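Local coordinates for protein serine protease (Arthrobacter nicotinovorans, PDB 3WY8) that probably hydrolyses peptide bonds as a secreted, trypsin-like serine protease with keratinolytic activity, at residues V1-P7 / L141-S145; S29-K35 / A107-S113. All coordinates share one frame; numbering follows the deposited sequence.

Contact 1 (V1-P7 / L141-S145)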
loop_
_atom_site.group_PDB
_atom_site.type_symbol
_atom_site.label_atom_id
_atom_site.label_comp_id
_atom_site.label_asym_id
_atom_site.label_seq_id
_atom_site.Cartn_x
_atom_site.Cartn_y
_atom_site.Cartn_z
ATOM N N VAL A 1 -8.462 16.297 3.683
ATOM C CA VAL A 1 -9.866 16.176 3.202
ATOM C C VAL A 1 -10.147 14.775 2.649
ATOM O O VAL A 1 -9.285 14.161 2.021
ATOM C CB VAL A 1 -10.218 17.280 2.161
ATOM C CG1 VAL A 1 -9.431 17.109 0.877
ATOM C CG2 VAL A 1 -11.711 17.296 1.880
ATOM N N ASN A 2 -11.358 14.285 2.906
ATOM C CA ASN A 2 -11.788 12.971 2.447
ATOM C C ASN A 2 -12.643 13.096 1.194
ATOM O O ASN A 2 -13.626 13.844 1.176
ATOM C CB ASN A 2 -12.577 12.257 3.546
ATOM C CG ASN A 2 -11.829 12.200 4.869
ATOM O OD1 ASN A 2 -10.619 11.969 4.907
ATOM N ND2 ASN A 2 -12.555 12.395 5.965
ATOM N N GLN A 3 -12.273 12.371 0.146
ATOM C CA GLN A 3 -13.024 12.443 -1.108
ATOM C C GLN A 3 -13.081 11.136 -1.885
ATOM O O GLN A 3 -12.263 10.231 -1.678
ATOM C CB GLN A 3 -12.531 13.598 -1.996
ATOM C CG GLN A 3 -11.050 13.616 -2.293
ATOM C CD GLN A 3 -10.550 14.975 -2.792
ATOM O OE1 GLN A 3 -11.230 15.667 -3.545
ATOM N NE2 GLN A 3 -9.347 15.346 -2.379
ATOM N N SER A 4 -14.075 11.047 -2.764
ATOM C CA SER A 4 -14.157 9.977 -3.742
ATOM C C SER A 4 -13.273 10.333 -4.929
ATOM O O SER A 4 -13.146 11.508 -5.287
ATOM C CB SER A 4 -15.606 9.780 -4.192
ATOM O OG SER A 4 -16.426 9.384 -3.104
ATOM N N GLU A 5 -12.667 9.314 -5.527
ATOM C CA GLU A 5 -11.688 9.491 -6.597
ATOM C C GLU A 5 -12.028 8.627 -7.805
ATOM O O GLU A 5 -12.427 7.470 -7.652
ATOM C CB GLU A 5 -10.293 9.094 -6.094
ATOM C CG GLU A 5 -9.755 9.947 -4.949
ATOM C CD GLU A 5 -9.310 11.333 -5.394
ATOM O OE1 GLU A 5 -9.169 11.570 -6.615
ATOM O OE2 GLU A 5 -9.098 12.188 -4.514
ATOM N N THR A 6 -11.868 9.176 -9.010
ATOM C CA THR A 6 -11.946 8.333 -10.203
ATOM C C THR A 6 -10.742 7.401 -10.186
ATOM O O THR A 6 -9.703 7.755 -9.612
ATOM C CB THR A 6 -11.956 9.127 -11.529
ATOM O OG1 THR A 6 -10.829 10.008 -11.574
ATOM C CG2 THR A 6 -13.233 9.911 -11.664
ATOM N N PRO A 7 -10.877 6.210 -10.799
ATOM C CA PRO A 7 -9.783 5.244 -10.784
ATOM C C PRO A 7 -8.477 5.844 -11.294
ATOM O O PRO A 7 -8.476 6.651 -12.231
ATOM C CB PRO A 7 -10.273 4.149 -11.734
ATOM C CG PRO A 7 -11.759 4.233 -11.652
ATOM C CD PRO A 7 -12.049 5.691 -11.532
ATOM N N LEU A 141 -12.281 3.743 -5.374
ATOM C CA LEU A 141 -11.125 4.469 -4.853
ATOM C C LEU A 141 -11.532 5.707 -4.050
ATOM O O LEU A 141 -12.361 6.503 -4.496
ATOM C CB LEU A 141 -10.214 4.889 -6.013
ATOM C CG LEU A 141 -8.840 5.460 -5.658
ATOM C CD1 LEU A 141 -7.961 4.404 -4.984
ATOM C CD2 LEU A 141 -8.174 6.000 -6.913
ATOM N N LYS A 142 -10.931 5.855 -2.869
ATOM C CA LYS A 142 -11.137 7.016 -2.009
ATOM C C LYS A 142 -9.791 7.616 -1.645
ATOM O O LYS A 142 -8.750 6.985 -1.852
ATOM C CB LYS A 142 -11.890 6.628 -0.727
ATOM C CG LYS A 142 -13.179 5.840 -0.957
ATOM C CD LYS A 142 -14.206 6.628 -1.743
ATOM C CE LYS A 142 -15.497 5.847 -1.873
ATOM N NZ LYS A 142 -16.450 6.524 -2.810
ATOM N N SER A 143 -9.814 8.835 -1.113
ATOM C CA SER A 143 -8.585 9.470 -0.651
ATOM C C SER A 143 -8.759 10.239 0.654
ATOM O O SER A 143 -9.880 10.570 1.060
ATOM C CB SER A 143 -8.003 10.384 -1.733
ATOM O OG SER A 143 -8.828 11.514 -1.954
ATOM N N CYS A 144 -7.627 10.484 1.308
ATOM C CA CYS A 144 -7.519 11.376 2.452
ATOM C C CYS A 144 -6.312 12.268 2.216
ATOM O O CYS A 144 -5.429 11.927 1.430
ATOM C CB CYS A 144 -7.279 10.583 3.732
ATOM S SG CYS A 144 -8.599 9.477 4.218
ATOM N N SER A 145 -6.262 13.407 2.898
ATOM C CA SER A 145 -5.103 14.285 2.795
ATOM C C SER A 145 -4.865 15.063 4.082
ATOM O O SER A 145 -5.798 15.330 4.848
ATOM C CB SER A 145 -5.243 15.237 1.603
ATOM O OG SER A 145 -6.279 16.176 1.826
HETATM O O HOH W 1 -8.480 13.716 5.187
HETATM O O HOH W 2 -8.225 13.711 -0.382
#
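An antiparallel edge pairing in the sheet of the second half of this trypsin-like fold joins the N-terminal segment 1-7 to strand 142-150, with Gln3 facing Ser143 as a hydrogen-bonded pair. Ser143 N donates to Gln3 O at 2.9 Å, nearly in line with the C=O bond. In the return bond, Gln3 N sits above the carbonyl plane of Ser143, 36° out of it. Glu5 N also donates to Leu141 O.

Ser143 is the polar centre. Its OG lies between the backbone N and the carbonyl carbon (chi1 68°), on the face that also carries the Gln3 side chain. From there Ser143 OG donates to Glu5 OE2 at 2.7 Å, on the lone pair away from the other carboxylate oxygen. Glu5 bends at chi2 (-74°), which folds its carboxylate back over Ser143. The same OE2 forms a salt bridge with Lys126 of strand 124-129. Water 2 links Ser143 OG, Gln3 NE2 and Val1 O.

On the other face, Lys142 reaches across the non-hydrogen-bonded pair, and its NZ donates to Ser4 OG at 2.9 Å. Asn2 OD1 lies 3.3 Å from Cys144 SG, which is disulfide-bonded to Cys164. At the chain start, Val1 N donates to Ser145 OG at 2.9 Å and to water 1.

The N-terminal strand is thus held largely by polar bonds. Two partners, one charged, grip Glu5 OE2, and they would probably stabilise its ionised form.

Contact 2 (S29-K35 / A107-S113)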
loop_
_atom_site.group_PDB
_atom_site.type_symbol
_atom_site.label_atom_id
_atom_site.label_comp_id
_atom_site.label_asym_id
_atom_site.label_seq_id
_atom_site.Cartn_x
_atom_site.Cartn_y
_atom_site.Cartn_z
ATOM N N SER A 29 1.419 0.537 -8.154
ATOM C CA SER A 29 2.521 0.230 -9.058
ATOM C C SER A 29 3.634 1.260 -8.848
ATOM O O SER A 29 3.419 2.462 -9.020
ATOM C CB SER A 29 2.045 0.229 -10.514
ATOM O OG SER A 29 3.132 0.015 -11.406
ATOM N N VAL A 30 4.812 0.784 -8.449
ATOM C CA VAL A 30 5.947 1.678 -8.180
ATOM C C VAL A 30 7.083 1.424 -9.158
ATOM O O VAL A 30 7.289 0.294 -9.606
ATOM C CB VAL A 30 6.457 1.595 -6.715
ATOM C CG1 VAL A 30 5.412 2.162 -5.754
ATOM C CG2 VAL A 30 6.838 0.163 -6.319
ATOM N N THR A 31 7.808 2.485 -9.494
ATOM C CA THR A 31 8.885 2.384 -10.472
ATOM C C THR A 31 9.931 1.392 -9.977
ATOM O O THR A 31 10.288 1.392 -8.805
ATOM C CB THR A 31 9.518 3.753 -10.758
ATOM O OG1 THR A 31 8.485 4.688 -11.106
ATOM C CG2 THR A 31 10.508 3.658 -11.904
ATOM N N ALA A 32 10.392 0.534 -10.882
ATOM C CA ALA A 32 11.310 -0.545 -10.543
ATOM C C ALA A 32 11.880 -1.122 -11.826
ATOM O O ALA A 32 11.172 -1.210 -12.831
ATOM C CB ALA A 32 10.582 -1.634 -9.765
ATOM N N ALA A 33 13.149 -1.528 -11.788
ATOM C CA ALA A 33 13.806 -2.118 -12.957
ATOM C C ALA A 33 13.009 -3.274 -13.570
ATOM O O ALA A 33 12.973 -3.422 -14.793
ATOM C CB ALA A 33 15.218 -2.564 -12.612
ATOM N N ASN A 34 12.357 -4.076 -12.725
ATOM C CA ASN A 34 11.570 -5.213 -13.209
ATOM C C ASN A 34 10.208 -4.854 -13.825
ATOM O O ASN A 34 9.525 -5.724 -14.381
ATOM C CB ASN A 34 11.421 -6.292 -12.121
ATOM C CG ASN A 34 10.687 -5.801 -10.873
ATOM O OD1 ASN A 34 9.995 -4.779 -10.885
ATOM N ND2 ASN A 34 10.837 -6.546 -9.785
ATOM N N LYS A 35 9.829 -3.579 -13.715
ATOM C CA LYS A 35 8.545 -3.058 -14.215
ATOM C C LYS A 35 7.330 -3.835 -13.699
ATOM O O LYS A 35 6.276 -3.869 -14.351
ATOM C CB LYS A 35 8.534 -3.013 -15.746
ATOM C CG LYS A 35 9.502 -2.005 -16.349
ATOM C CD LYS A 35 9.431 -2.055 -17.860
ATOM C CE LYS A 35 10.291 -0.980 -18.491
ATOM N NZ LYS A 35 9.939 -0.798 -19.923
ATOM N N ALA A 107 4.016 -2.264 -15.255
ATOM C CA ALA A 107 4.321 -0.844 -15.426
ATOM C C ALA A 107 4.213 -0.383 -16.878
ATOM O O ALA A 107 3.971 0.796 -17.141
ATOM C CB ALA A 107 5.699 -0.520 -14.854
ATOM N N ASP A 108 4.381 -1.315 -17.816
ATOM C CA ASP A 108 4.201 -1.010 -19.233
ATOM C C ASP A 108 2.730 -0.795 -19.581
ATOM O O ASP A 108 2.414 -0.084 -20.540
ATOM C CB ASP A 108 4.805 -2.106 -20.113
ATOM C CG ASP A 108 6.324 -2.006 -20.223
ATOM O OD1 ASP A 108 6.873 -0.886 -20.119
ATOM O OD2 ASP A 108 6.970 -3.055 -20.426
ATOM N N VAL A 109 1.843 -1.397 -18.789
ATOM C CA VAL A 109 0.398 -1.286 -18.997
ATOM C C VAL A 109 -0.204 -0.111 -18.220
ATOM O O VAL A 109 -1.001 0.652 -18.772
ATOM C CB VAL A 109 -0.335 -2.609 -18.645
ATOM C CG1 VAL A 109 -1.843 -2.510 -18.938
ATOM C CG2 VAL A 109 0.275 -3.774 -19.408
ATOM N N VAL A 110 0.182 0.043 -16.953
ATOM C CA VAL A 110 -0.470 1.035 -16.079
ATOM C C VAL A 110 0.433 2.165 -15.569
ATOM O O VAL A 110 -0.021 3.042 -14.831
ATOM C CB VAL A 110 -1.193 0.362 -14.875
ATOM C CG1 VAL A 110 -2.185 -0.680 -15.357
ATOM C CG2 VAL A 110 -0.188 -0.258 -13.902
ATOM N N GLY A 111 1.704 2.149 -15.962
ATOM C CA GLY A 111 2.661 3.130 -15.459
ATOM C C GLY A 111 3.045 2.816 -14.023
ATOM O O GLY A 111 2.727 1.742 -13.509
ATOM N N SER A 112 3.723 3.759 -13.380
ATOM C CA SER A 112 4.196 3.566 -12.012
ATOM C C SER A 112 4.530 4.890 -11.335
ATOM O O SER A 112 4.765 5.905 -12.002
ATOM C CB SER A 112 5.418 2.643 -11.999
ATOM O OG SER A 112 6.506 3.233 -12.689
ATOM N N SER A 113 4.540 4.870 -10.005
ATOM C CA SER A 113 4.899 6.036 -9.210
ATOM C C SER A 113 6.368 5.983 -8.831
ATOM O O SER A 113 6.895 4.916 -8.510
ATOM C CB SER A 113 4.079 6.076 -7.924
ATOM O OG SER A 113 2.691 6.136 -8.193
#
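Lys35 lays its CB against the methyl of Ala107, CB to CB 3.9 Å, at the edge of the six-stranded barrel of this trypsin-like fold. It ends a type I turn, Ala32 to Lys35, in the loop between strands 21-29 and 37-40. Its partner segment is the end of helix 106-110 and the residues after it. Ala107 N donates to Lys35 O in an almost straight bond, 172° at the hydrogen.

Beyond CG the lysine chain is extended, and it crosses the Asp108 side chain at a slant. Lys35 NZ reaches Asp108 OD1 at 3.1 Å, on the syn lone pair, in a salt bridge. A methionine in place of Lys35 would probably leave the Asp108 carboxylate without this cationic mate and free it to turn.

Gly111 leaves the helix with positive phi. Gly111 O accepts from Ser29 OG at 2.8 Å, with the hydroxyl in the carbonyl plane. Ser29 OG is trans to its own backbone N (chi1 176°), which carries it to that carbonyl. Ser29 CB also touches Val110 CG2.

Farther along, Val30 and Ser113 bridge their backbones. Ser113 N donates to Ser29 O, and Thr31 N donates to Ser113 O, both at 2.8 Å. Ser113 OG turns to Asn28 instead. Thr31 O is hydrogen-bonded to Tyr213 OH of the C-terminal helix 207-218, so the loop also meets that helix. Ser112 packs its CB over the backbone between Val30 and Thr31, and its OG shares a hydrogen bond with Thr31 OG1 at 2.9 Å.

Overall arrangement
Contacts 1 and 2 lie in different halves of the trypsin-like fold, with centres 22 Å apart and nearest atoms about 10 Å apart. They do not touch. Contact 1 belongs to the seven-stranded antiparallel sheet, whereas contact 2 lies beside the six-stranded barrel. Along the chain the order is 1-7, 29-35, 107-113, 141-145, so contact 2 is nested inside the loop that contact 1 closes. The barrel strands 11-18 to 94-98 also fall within that loop. Contact 1 therefore brings the chain start onto the later sheet, while contact 2 ties the segment leading out of the barrel back to one of its loops.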